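Local coordinates for protein oxidoreductase, FMN-binding (Shewanella oneidensis, PDB 2GQ9) that binds FMN and probably works as an Old Yellow Enzyme-type oxidoreductase that reduces C=C bonds with electrons from NADH or NADPH, at residues Lys66-Thr71 and Gln100-Gly105; Gly105-Pro110 and Glu127-Phe132. All blocks are in the same frame, centred on the assembly; numbering follows the deposited sequence.

Both contacts are largely buried, but they lie at different depths of the TIM barrel. The centre of contact 1 is about 10 Å from the centre of the chain; it joins the loop after barrel strand 53-60 to the end of strand 96-102, beside the flavin, and its chemistry is aromatic, with Gln100 gripping FMN. Contact 2, with its centre about 17 Å from that of the chain, packs the loop that continues from the same strand against the short hairpin strand 130-132, and its chemistry is aliphatic, valine on valine. The two share Gly105. Thr108 OG1 probably hydrogen-bonds Lys66 O at 2.8 Å, and one bound p-hydroxybenzaldehyde (chain E) is touched by both.

Contact 1: residues Lys66-Thr71 and Gln100-Gly105; sequences KGYAWT and QLWHVG. With HBA (p-hydroxybenzaldehyde), chain E; FMN (flavin mononucleotide), chain C; HBA (p-hydroxybenzaldehyde), chain D.
Tyr68 and Val104 bring the loop 66-71 against the end of barrel strand 96-102, at the mouth of a TIM barrel that holds FMN. Along Tyr68, CB lies 3.0 Å from O4 of the p-hydroxybenzaldehyde of chain E, CG and CD1 touch the same oxygen, and CE1 is more distant from it. Along the ring's other long edge, CD2 meets Trp102 CH2 at 3.4 Å, and CE2 touches CZ2 and CH2 of that indole and also approaches Val104 CG1. The two rings meet rim to rim, their planes only 16° apart and neither over the other's face. At the tip, OH hydrogen-bonds the hydroxyl of Tyr186. With CG anti to the carbonyl carbon (chi1 -53°), the Tyr68 ring swings toward Trp102 although its CB does not point there.

Trp102 CZ2 also touches C3 of the second p-hydroxybenzaldehyde (chain D), the one beside the flavin, while Thr71 CG2 reaches the indole edge near its plane. Val104 CG1 lies over one indole face, offset toward the rim, and packs on Gly67 N at 3.5 Å; a side chain on Gly67 would clash with this methyl. Two bonds tie Gln100 to the flavin pyrimidine: OE1 accepts from FMN N3 at 2.8 Å, and NE2 gives an almost straight bond, 177° at the hydrogen, to FMN O2.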
ATOM      1  N   LYS A  66       8.427  11.114  -0.582  1.00 18.33           N
ATOM      2  CA  LYS A  66       7.269  11.589   0.175  1.00 17.96           C
ATOM      3  C   LYS A  66       6.335  12.450  -0.677  1.00 19.74           C
ATOM      4  O   LYS A  66       6.787  13.262  -1.483  1.00 21.25           O
ATOM      5  CB  LYS A  66       7.782  12.380   1.382  1.00 21.28           C
ATOM      6  CG  LYS A  66       6.739  13.015   2.279  1.00 24.57           C
ATOM      7  CD  LYS A  66       7.455  13.792   3.375  1.00 27.75           C
ATOM      8  CE  LYS A  66       6.513  14.584   4.252  1.00 31.13           C
ATOM      9  NZ  LYS A  66       7.290  15.327   5.294  1.00 28.21           N
ATOM     10  N   GLY A  67       5.029  12.274  -0.500  1.00 21.00           N
ATOM     11  CA  GLY A  67       4.086  13.057  -1.279  1.00 20.58           C
ATOM     12  C   GLY A  67       3.099  13.871  -0.465  1.00 23.90           C
ATOM     13  O   GLY A  67       2.462  14.786  -0.988  1.00 25.50           O
ATOM     14  N   TYR A  68       2.980  13.556   0.821  1.00 21.22           N
ATOM     15  CA  TYR A  68       2.027  14.244   1.679  1.00 19.43           C
ATOM     16  C   TYR A  68       2.641  14.604   3.025  1.00 18.77           C
ATOM     17  O   TYR A  68       3.492  13.879   3.545  1.00 20.59           O
ATOM     18  CB  TYR A  68       0.810  13.341   1.904  1.00 19.91           C
ATOM     19  CG  TYR A  68       0.194  12.825   0.622  1.00 22.58           C
ATOM     20  CD1 TYR A  68      -0.858  13.499   0.006  1.00 22.09           C
ATOM     21  CD2 TYR A  68       0.694  11.685   0.003  1.00 20.14           C
ATOM     22  CE1 TYR A  68      -1.397  13.047  -1.202  1.00 22.07           C
ATOM     23  CE2 TYR A  68       0.171  11.229  -1.202  1.00 21.99           C
ATOM     24  CZ  TYR A  68      -0.872  11.911  -1.798  1.00 20.84           C
ATOM     25  OH  TYR A  68      -1.372  11.452  -2.991  1.00 19.79           O
ATOM     26  N   ALA A  69       2.190  15.714   3.599  1.00 19.69           N
ATOM     27  CA  ALA A  69       2.708  16.154   4.887  1.00 19.15           C
ATOM     28  C   ALA A  69       2.431  15.158   6.001  1.00 20.30           C
ATOM     29  O   ALA A  69       1.382  14.521   6.036  1.00 21.07           O
ATOM     30  CB  ALA A  69       2.109  17.512   5.261  1.00 22.88           C
ATOM     31  N   TRP A  70       3.402  15.022   6.892  1.00 20.89           N
ATOM     32  CA  TRP A  70       3.298  14.175   8.073  1.00 19.70           C
ATOM     33  C   TRP A  70       3.189  12.664   7.912  1.00 20.18           C
ATOM     34  O   TRP A  70       2.735  11.986   8.837  1.00 17.35           O
ATOM     35  CB  TRP A  70       2.149  14.679   8.953  1.00 22.02           C
ATOM     36  CG  TRP A  70       2.086  16.177   8.991  1.00 24.04           C
ATOM     37  CD1 TRP A  70       3.147  17.039   9.048  1.00 24.74           C
ATOM     38  CD2 TRP A  70       0.908  16.993   8.953  1.00 24.79           C
ATOM     39  NE1 TRP A  70       2.701  18.339   9.043  1.00 24.57           N
ATOM     40  CE2 TRP A  70       1.333  18.341   8.985  1.00 23.46           C
ATOM     41  CE3 TRP A  70      -0.464  16.716   8.895  1.00 24.47           C
ATOM     42  CZ2 TRP A  70       0.432  19.412   8.959  1.00 28.65           C
ATOM     43  CZ3 TRP A  70      -1.361  17.783   8.871  1.00 28.31           C
ATOM     44  CH2 TRP A  70      -0.906  19.115   8.903  1.00 26.89           C
ATOM     45  N   THR A  71       3.593  12.129   6.761  1.00 16.43           N
ATOM     46  CA  THR A  71       3.565  10.680   6.581  1.00 16.15           C
ATOM     47  C   THR A  71       4.902  10.183   7.144  1.00 16.36           C
ATOM     48  O   THR A  71       5.916  10.873   7.046  1.00 19.38           O
ATOM     49  CB  THR A  71       3.392  10.275   5.093  1.00 16.32           C
ATOM     50  OG1 THR A  71       4.494  10.754   4.309  1.00 16.64           O
ATOM     51  CG2 THR A  71       2.088  10.860   4.545  1.00 14.62           C
ATOM     52  N   GLN A 100       4.415  -0.838   4.131  1.00 13.49           N
ATOM     53  CA  GLN A 100       4.213  -0.515   2.722  1.00 12.21           C
ATOM     54  C   GLN A 100       5.258   0.502   2.294  1.00 11.45           C
ATOM     55  O   GLN A 100       5.177   1.675   2.664  1.00 14.35           O
ATOM     56  CB  GLN A 100       2.811   0.047   2.442  1.00 12.53           C
ATOM     57  CG  GLN A 100       2.606   0.258   0.931  1.00 10.80           C
ATOM     58  CD  GLN A 100       1.324   0.959   0.569  1.00 13.20           C
ATOM     59  OE1 GLN A 100       1.083   2.087   0.986  1.00 12.40           O
ATOM     60  NE2 GLN A 100       0.499   0.299  -0.230  1.00 11.63           N
ATOM     61  N   LEU A 101       6.246   0.042   1.523  1.00 14.74           N
ATOM     62  CA  LEU A 101       7.329   0.908   1.054  1.00 14.68           C
ATOM     63  C   LEU A 101       6.782   1.795  -0.046  1.00 13.27           C
ATOM     64  O   LEU A 101       6.297   1.313  -1.070  1.00 17.10           O
ATOM     65  CB  LEU A 101       8.499   0.069   0.555  1.00 12.42           C
ATOM     66  CG  LEU A 101       9.027  -0.927   1.587  1.00 16.25           C
ATOM     67  CD1 LEU A 101      10.251  -1.614   1.010  1.00 15.75           C
ATOM     68  CD2 LEU A 101       9.371  -0.213   2.895  1.00 15.59           C
ATOM     69  N   TRP A 102       6.902   3.099   0.171  1.00 13.46           N
ATOM     70  CA  TRP A 102       6.321   4.099  -0.713  1.00 13.65           C
ATOM     71  C   TRP A 102       7.244   5.084  -1.417  1.00 17.43           C
ATOM     72  O   TRP A 102       8.206   5.587  -0.832  1.00 16.82           O
ATOM     73  CB  TRP A 102       5.338   4.897   0.145  1.00 17.30           C
ATOM     74  CG  TRP A 102       4.249   5.657  -0.527  1.00 13.51           C
ATOM     75  CD1 TRP A 102       3.781   5.505  -1.806  1.00 16.35           C
ATOM     76  CD2 TRP A 102       3.377   6.596   0.111  1.00 14.70           C
ATOM     77  NE1 TRP A 102       2.663   6.290  -1.995  1.00 15.79           N
ATOM     78  CE2 TRP A 102       2.395   6.967  -0.836  1.00 16.19           C
ATOM     79  CE3 TRP A 102       3.329   7.154   1.395  1.00 15.05           C
ATOM     80  CZ2 TRP A 102       1.374   7.871  -0.534  1.00 16.06           C
ATOM     81  CZ3 TRP A 102       2.313   8.052   1.696  1.00 15.70           C
ATOM     82  CH2 TRP A 102       1.349   8.401   0.736  1.00 14.61           C
ATOM     83  N   HIS A 103       6.937   5.349  -2.684  1.00 17.45           N
ATOM     84  CA  HIS A 103       7.623   6.380  -3.447  1.00 15.79           C
ATOM     85  C   HIS A 103       6.515   6.917  -4.333  1.00 16.11           C
ATOM     86  O   HIS A 103       6.007   6.202  -5.201  1.00 19.37           O
ATOM     87  CB  HIS A 103       8.775   5.869  -4.304  1.00 16.07           C
ATOM     88  CG  HIS A 103       9.635   6.979  -4.826  1.00 22.70           C
ATOM     89  ND1 HIS A 103       9.114   8.047  -5.525  1.00 20.79           N
ATOM     90  CD2 HIS A 103      10.960   7.227  -4.693  1.00 22.08           C
ATOM     91  CE1 HIS A 103      10.080   8.908  -5.794  1.00 23.13           C
ATOM     92  NE2 HIS A 103      11.209   8.435  -5.299  1.00 21.45           N
ATOM     93  N   VAL A 104       6.121   8.162  -4.081  1.00 16.53           N
ATOM     94  CA  VAL A 104       5.029   8.797  -4.810  1.00 16.67           C
ATOM     95  C   VAL A 104       5.335   9.246  -6.231  1.00 21.26           C
ATOM     96  O   VAL A 104       4.420   9.603  -6.972  1.00 20.56           O
ATOM     97  CB  VAL A 104       4.500  10.034  -4.045  1.00 18.53           C
ATOM     98  CG1 VAL A 104       4.069   9.634  -2.636  1.00 20.12           C
ATOM     99  CG2 VAL A 104       5.576  11.107  -3.987  1.00 14.98           C
ATOM    100  N   GLY A 105       6.605   9.227  -6.617  1.00 22.76           N
ATOM    101  CA  GLY A 105       6.943   9.668  -7.956  1.00 23.04           C
ATOM    102  C   GLY A 105       6.474  11.098  -8.171  1.00 21.86           C
ATOM    103  O   GLY A 105       6.760  11.976  -7.366  1.00 20.98           O
TER
HETATM  104  C1' HBA E2761      -3.795  16.996   6.017  1.00 23.00           C
HETATM  105  O1' HBA E2761      -4.913  17.443   5.878  1.00 32.78           O
HETATM  106  C1  HBA E2761      -3.314  15.912   5.148  1.00 21.28           C
HETATM  107  C2  HBA E2761      -2.002  15.382   5.321  1.00 20.23           C
HETATM  108  C3  HBA E2761      -1.542  14.394   4.444  1.00 17.24           C
HETATM  109  C4  HBA E2761      -2.378  13.932   3.398  1.00 21.75           C
HETATM  110  C5  HBA E2761      -3.704  14.409   3.211  1.00 16.20           C
HETATM  111  C6  HBA E2761      -4.149  15.377   4.111  1.00 22.72           C
HETATM  112  O4  HBA E2761      -2.018  12.797   2.761  1.00 15.18           O
HETATM  113  N1  FMN C 401      -3.746   2.596  -0.186  1.00 12.68           N
HETATM  114  C2  FMN C 401      -2.355   2.374  -0.276  1.00 11.55           C
HETATM  115  O2  FMN C 401      -1.892   1.583  -1.039  1.00 13.50           O
HETATM  116  N3  FMN C 401      -1.509   3.114   0.633  1.00 12.35           N
HETATM  117  C4  FMN C 401      -1.914   4.024   1.569  1.00 12.96           C
HETATM  118  O4  FMN C 401      -1.109   4.663   2.218  1.00 13.46           O
HETATM  119  C4A FMN C 401      -3.361   4.348   1.594  1.00 10.56           C
HETATM  120  N5  FMN C 401      -3.829   5.451   2.276  1.00 14.80           N
HETATM  121  C5A FMN C 401      -5.188   5.542   2.451  1.00 12.89           C
HETATM  122  C6  FMN C 401      -5.715   6.552   3.407  1.00 13.52           C
HETATM  123  C7  FMN C 401      -7.126   6.614   3.746  1.00 12.16           C
HETATM  124  C7M FMN C 401      -7.587   7.596   4.814  1.00 14.11           C
HETATM  125  C8  FMN C 401      -8.050   5.723   3.049  1.00 14.03           C
HETATM  126  C8M FMN C 401      -9.567   5.687   3.405  1.00 14.84           C
HETATM  127  C9  FMN C 401      -7.540   4.777   2.082  1.00 12.28           C
HETATM  128  C9A FMN C 401      -6.161   4.680   1.768  1.00 13.00           C
HETATM  129  N10 FMN C 401      -5.557   3.681   0.893  1.00 14.90           N
HETATM  130  C10 FMN C 401      -4.205   3.505   0.673  1.00 12.52           C
HETATM  131  C1' FMN C 401      -6.502   2.786   0.120  1.00 13.14           C
HETATM  132  C2' FMN C 401      -6.913   1.609   0.994  1.00 13.09           C
HETATM  133  O2' FMN C 401      -5.821   0.746   1.330  1.00 12.29           O
HETATM  134  C3' FMN C 401      -8.027   0.753   0.382  1.00 12.74           C
HETATM  135  O3' FMN C 401      -7.540   0.071  -0.790  1.00 12.83           O
HETATM  136  C4' FMN C 401      -9.248   1.586   0.003  1.00 13.15           C
HETATM  137  O4' FMN C 401      -9.685   2.426   1.121  1.00 14.17           O
HETATM  138  C5' FMN C 401     -10.411   0.751  -0.494  1.00 17.59           C
HETATM  139  O5' FMN C 401     -10.949  -0.105   0.571  1.00 14.12           O
HETATM  140  P   FMN C 401     -12.240   0.255   1.425  1.00 13.63           P
HETATM  141  O1P FMN C 401     -11.949   1.431   2.299  1.00 10.88           O
HETATM  142  O2P FMN C 401     -13.377   0.469   0.443  1.00 13.72           O
HETATM  143  O3P FMN C 401     -12.476  -1.014   2.281  1.00 13.69           O
HETATM  144  C1' HBA D2760      -4.200   9.069   0.884  1.00 23.00           C
HETATM  145  O1' HBA D2760      -5.379   9.362   0.890  1.00 32.59           O
HETATM  146  C1  HBA D2760      -3.715   7.947   0.065  1.00 21.11           C
HETATM  147  C2  HBA D2760      -2.330   7.602   0.072  1.00 20.02           C
HETATM  148  C3  HBA D2760      -1.882   6.572  -0.762  1.00 17.19           C
HETATM  149  C4  HBA D2760      -2.796   5.887  -1.598  1.00 21.62           C
HETATM  150  C5  HBA D2760      -4.187   6.180  -1.609  1.00 16.17           C
HETATM  151  C6  HBA D2760      -4.618   7.193  -0.755  1.00 22.56           C
HETATM  152  O4  HBA D2760      -2.383   4.730  -2.162  1.00 15.15           O

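Contact 2: residues Gly105-Pro110 and Glu127-Phe132; sequences GRVTHP and ENVKVF. With HBA (p-hydroxybenzaldehyde), chain E.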
ATOM      1  N   GLY A 105       6.605   9.227  -6.617  1.00 22.76           N
ATOM      2  CA  GLY A 105       6.943   9.668  -7.956  1.00 23.04           C
ATOM      3  C   GLY A 105       6.474  11.098  -8.171  1.00 21.86           C
ATOM      4  O   GLY A 105       6.760  11.976  -7.366  1.00 20.98           O
ATOM      5  N   ARG A 106       5.714  11.320  -9.238  1.00 24.60           N
ATOM      6  CA  ARG A 106       5.230  12.652  -9.583  1.00 26.36           C
ATOM      7  C   ARG A 106       4.113  13.209  -8.711  1.00 30.11           C
ATOM      8  O   ARG A 106       3.789  14.393  -8.805  1.00 30.85           O
ATOM      9  CB  ARG A 106       4.755  12.664 -11.034  1.00 27.72           C
ATOM     10  CG  ARG A 106       3.482  11.868 -11.244  1.00 26.36           C
ATOM     11  CD  ARG A 106       3.060  11.882 -12.694  1.00 27.64           C
ATOM     12  NE  ARG A 106       1.818  11.143 -12.902  1.00 22.84           N
ATOM     13  CZ  ARG A 106       1.271  10.935 -14.094  1.00 27.45           C
ATOM     14  NH1 ARG A 106       1.860  11.414 -15.184  1.00 32.36           N
ATOM     15  NH2 ARG A 106       0.142  10.245 -14.198  1.00 24.88           N
ATOM     16  N   VAL A 107       3.510  12.369  -7.875  1.00 27.59           N
ATOM     17  CA  VAL A 107       2.421  12.827  -7.021  1.00 25.83           C
ATOM     18  C   VAL A 107       2.961  13.480  -5.754  1.00 27.82           C
ATOM     19  O   VAL A 107       2.918  12.893  -4.669  1.00 27.38           O
ATOM     20  CB  VAL A 107       1.477  11.652  -6.636  1.00 20.04           C
ATOM     21  CG1 VAL A 107       0.248  12.184  -5.901  1.00 18.53           C
ATOM     22  CG2 VAL A 107       1.057  10.897  -7.882  1.00 20.69           C
ATOM     23  N   THR A 108       3.474  14.698  -5.901  1.00 26.16           N
ATOM     24  CA  THR A 108       4.021  15.434  -4.771  1.00 26.00           C
ATOM     25  C   THR A 108       4.273  16.899  -5.139  1.00 31.39           C
ATOM     26  O   THR A 108       3.900  17.354  -6.227  1.00 26.97           O
ATOM     27  CB  THR A 108       5.337  14.773  -4.269  1.00 22.82           C
ATOM     28  OG1 THR A 108       5.737  15.371  -3.030  1.00 24.87           O
ATOM     29  CG2 THR A 108       6.452  14.932  -5.295  1.00 24.09           C
ATOM     30  N   HIS A 109       4.894  17.628  -4.218  1.00 31.84           N
ATOM     31  CA  HIS A 109       5.203  19.043  -4.405  1.00 34.04           C
ATOM     32  C   HIS A 109       6.610  19.290  -3.863  1.00 34.95           C
ATOM     33  O   HIS A 109       7.031  18.649  -2.895  1.00 34.06           O
ATOM     34  CB  HIS A 109       4.196  19.898  -3.633  1.00 36.40           C
ATOM     35  CG  HIS A 109       4.392  21.375  -3.805  1.00 38.52           C
ATOM     36  ND1 HIS A 109       3.737  22.106  -4.774  1.00 41.74           N
ATOM     37  CD2 HIS A 109       5.174  22.252  -3.137  1.00 36.10           C
ATOM     38  CE1 HIS A 109       4.107  23.372  -4.692  1.00 39.44           C
ATOM     39  NE2 HIS A 109       4.979  23.488  -3.707  1.00 35.89           N
ATOM     40  N   PRO A 110       7.359  20.217  -4.478  1.00 36.27           N
ATOM     41  CA  PRO A 110       8.716  20.496  -3.999  1.00 34.47           C
ATOM     42  C   PRO A 110       8.773  20.740  -2.487  1.00 32.88           C
ATOM     43  O   PRO A 110       9.754  20.388  -1.831  1.00 34.41           O
ATOM     44  CB  PRO A 110       9.115  21.728  -4.807  1.00 36.27           C
ATOM     45  CG  PRO A 110       8.413  21.498  -6.110  1.00 39.07           C
ATOM     46  CD  PRO A 110       7.044  21.030  -5.668  1.00 37.20           C
ATOM     47  N   GLU A 127      -2.763  15.001 -13.897  1.00 43.63           N
ATOM     48  CA  GLU A 127      -3.852  15.950 -14.116  1.00 44.95           C
ATOM     49  C   GLU A 127      -4.744  16.142 -12.897  1.00 46.82           C
ATOM     50  O   GLU A 127      -5.209  15.174 -12.300  1.00 50.27           O
ATOM     51  N   ASN A 128      -4.983  17.401 -12.541  1.00 48.38           N
ATOM     52  CA  ASN A 128      -5.827  17.733 -11.398  1.00 50.10           C
ATOM     53  C   ASN A 128      -5.622  16.771 -10.233  1.00 49.26           C
ATOM     54  O   ASN A 128      -6.554  16.101  -9.793  1.00 51.11           O
ATOM     55  N   VAL A 129      -4.387  16.695  -9.756  1.00 48.83           N
ATOM     56  CA  VAL A 129      -4.042  15.838  -8.633  1.00 45.12           C
ATOM     57  C   VAL A 129      -3.392  16.753  -7.609  1.00 44.96           C
ATOM     58  O   VAL A 129      -2.401  17.419  -7.909  1.00 47.75           O
ATOM     59  CB  VAL A 129      -3.048  14.727  -9.056  1.00 42.30           C
ATOM     60  CG1 VAL A 129      -2.455  14.054  -7.826  1.00 40.21           C
ATOM     61  CG2 VAL A 129      -3.761  13.700  -9.913  1.00 37.25           C
ATOM     62  N   LYS A 130      -3.962  16.807  -6.412  1.00 43.43           N
ATOM     63  CA  LYS A 130      -3.424  17.659  -5.364  1.00 41.99           C
ATOM     64  C   LYS A 130      -2.869  16.852  -4.199  1.00 41.78           C
ATOM     65  O   LYS A 130      -3.260  15.707  -3.979  1.00 40.84           O
ATOM     66  CB  LYS A 130      -4.505  18.612  -4.854  1.00 46.03           C
ATOM     67  CG  LYS A 130      -5.061  19.536  -5.923  1.00 49.56           C
ATOM     68  CD  LYS A 130      -6.023  20.555  -5.337  1.00 54.03           C
ATOM     69  CE  LYS A 130      -6.602  21.451  -6.424  1.00 53.81           C
ATOM     70  NZ  LYS A 130      -7.542  22.463  -5.870  1.00 57.76           N
ATOM     71  N   VAL A 131      -1.944  17.463  -3.468  1.00 40.24           N
ATOM     72  CA  VAL A 131      -1.328  16.843  -2.305  1.00 37.29           C
ATOM     73  C   VAL A 131      -1.388  17.868  -1.176  1.00 40.65           C
ATOM     74  O   VAL A 131      -1.722  19.029  -1.415  1.00 40.19           O
ATOM     75  CB  VAL A 131       0.145  16.466  -2.585  1.00 35.74           C
ATOM     76  CG1 VAL A 131       0.210  15.398  -3.668  1.00 31.04           C
ATOM     77  CG2 VAL A 131       0.930  17.699  -3.009  1.00 31.09           C
ATOM     78  N   PHE A 132      -1.072  17.449   0.046  1.00 37.89           N
ATOM     79  CA  PHE A 132      -1.107  18.357   1.194  1.00 38.28           C
ATOM     80  C   PHE A 132       0.313  18.737   1.599  1.00 39.39           C
ATOM     81  O   PHE A 132       1.248  17.976   1.360  1.00 38.27           O
ATOM     82  CB  PHE A 132      -1.808  17.688   2.370  1.00 39.63           C
ATOM     83  CG  PHE A 132      -2.273  18.649   3.426  1.00 41.75           C
ATOM     84  CD1 PHE A 132      -3.522  19.251   3.329  1.00 42.32           C
ATOM     85  CD2 PHE A 132      -1.481  18.927   4.536  1.00 42.76           C
ATOM     86  CE1 PHE A 132      -3.980  20.112   4.322  1.00 43.59           C
ATOM     87  CE2 PHE A 132      -1.930  19.787   5.535  1.00 41.87           C
ATOM     88  CZ  PHE A 132      -3.183  20.379   5.427  1.00 41.94           C
TER
HETATM   89  C1' HBA E2761      -3.795  16.996   6.017  1.00 23.00           C
HETATM   90  O1' HBA E2761      -4.913  17.443   5.878  1.00 32.78           O
HETATM   91  C1  HBA E2761      -3.314  15.912   5.148  1.00 21.28           C
HETATM   92  C2  HBA E2761      -2.002  15.382   5.321  1.00 20.23           C
HETATM   93  C3  HBA E2761      -1.542  14.394   4.444  1.00 17.24           C
HETATM   94  C4  HBA E2761      -2.378  13.932   3.398  1.00 21.75           C
HETATM   95  C5  HBA E2761      -3.704  14.409   3.211  1.00 16.20           C
HETATM   96  C6  HBA E2761      -4.149  15.377   4.111  1.00 22.72           C
HETATM   97  O4  HBA E2761      -2.018  12.797   2.761  1.00 15.18           O
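Val107 and Val129 cross at about a right angle, meeting methyl to methyl with CG1 to CG1 at 3.8 Å. In both, CG1 stands anti to the backbone N (chi1 -172° in Val107, 167° in Val129), which turns these two methyls toward each other. Val131 approaches the same Val107 methyl on a slant, its CG1 3.9 Å from Val107 CG1. That Val131 methyl also rests near Val107 O and Thr108 CA, and the other Val131 methyl, CG2, reaches His109 CB at 4.0 Å. The imidazole of His109 leads away from this cluster, and Pro110 CD packs over one of its faces.

Val107 is the centre of an inverse gamma turn, closed by a weak hydrogen bond from Thr108 N to Arg106 O. The partner strand 130-132 pairs with 142-144 in a two-stranded antiparallel hairpin outside the barrel, and Val129 and Val131 point from this hairpin toward the loop that leaves barrel strand 96-102.

The Phe132 side chain departs from the opposite side of the strand to Val131. One face of its ring is covered by the aldehyde group of the p-hydroxybenzaldehyde of chain E, whose C1' sits 3.2 Å above the ring plane, over its centre; the aldehyde O1' covers the same face, 3.2 Å from Phe132 CE1. Replaced by an alanine, Phe132 would lose that face, which is likely to leave the aldehyde end of the ligand poorly held and the rings of Phe142 and Trp70 without one aromatic neighbour. The carbonyl O of Phe132 accepts a hydrogen bond from Asn112 ND2.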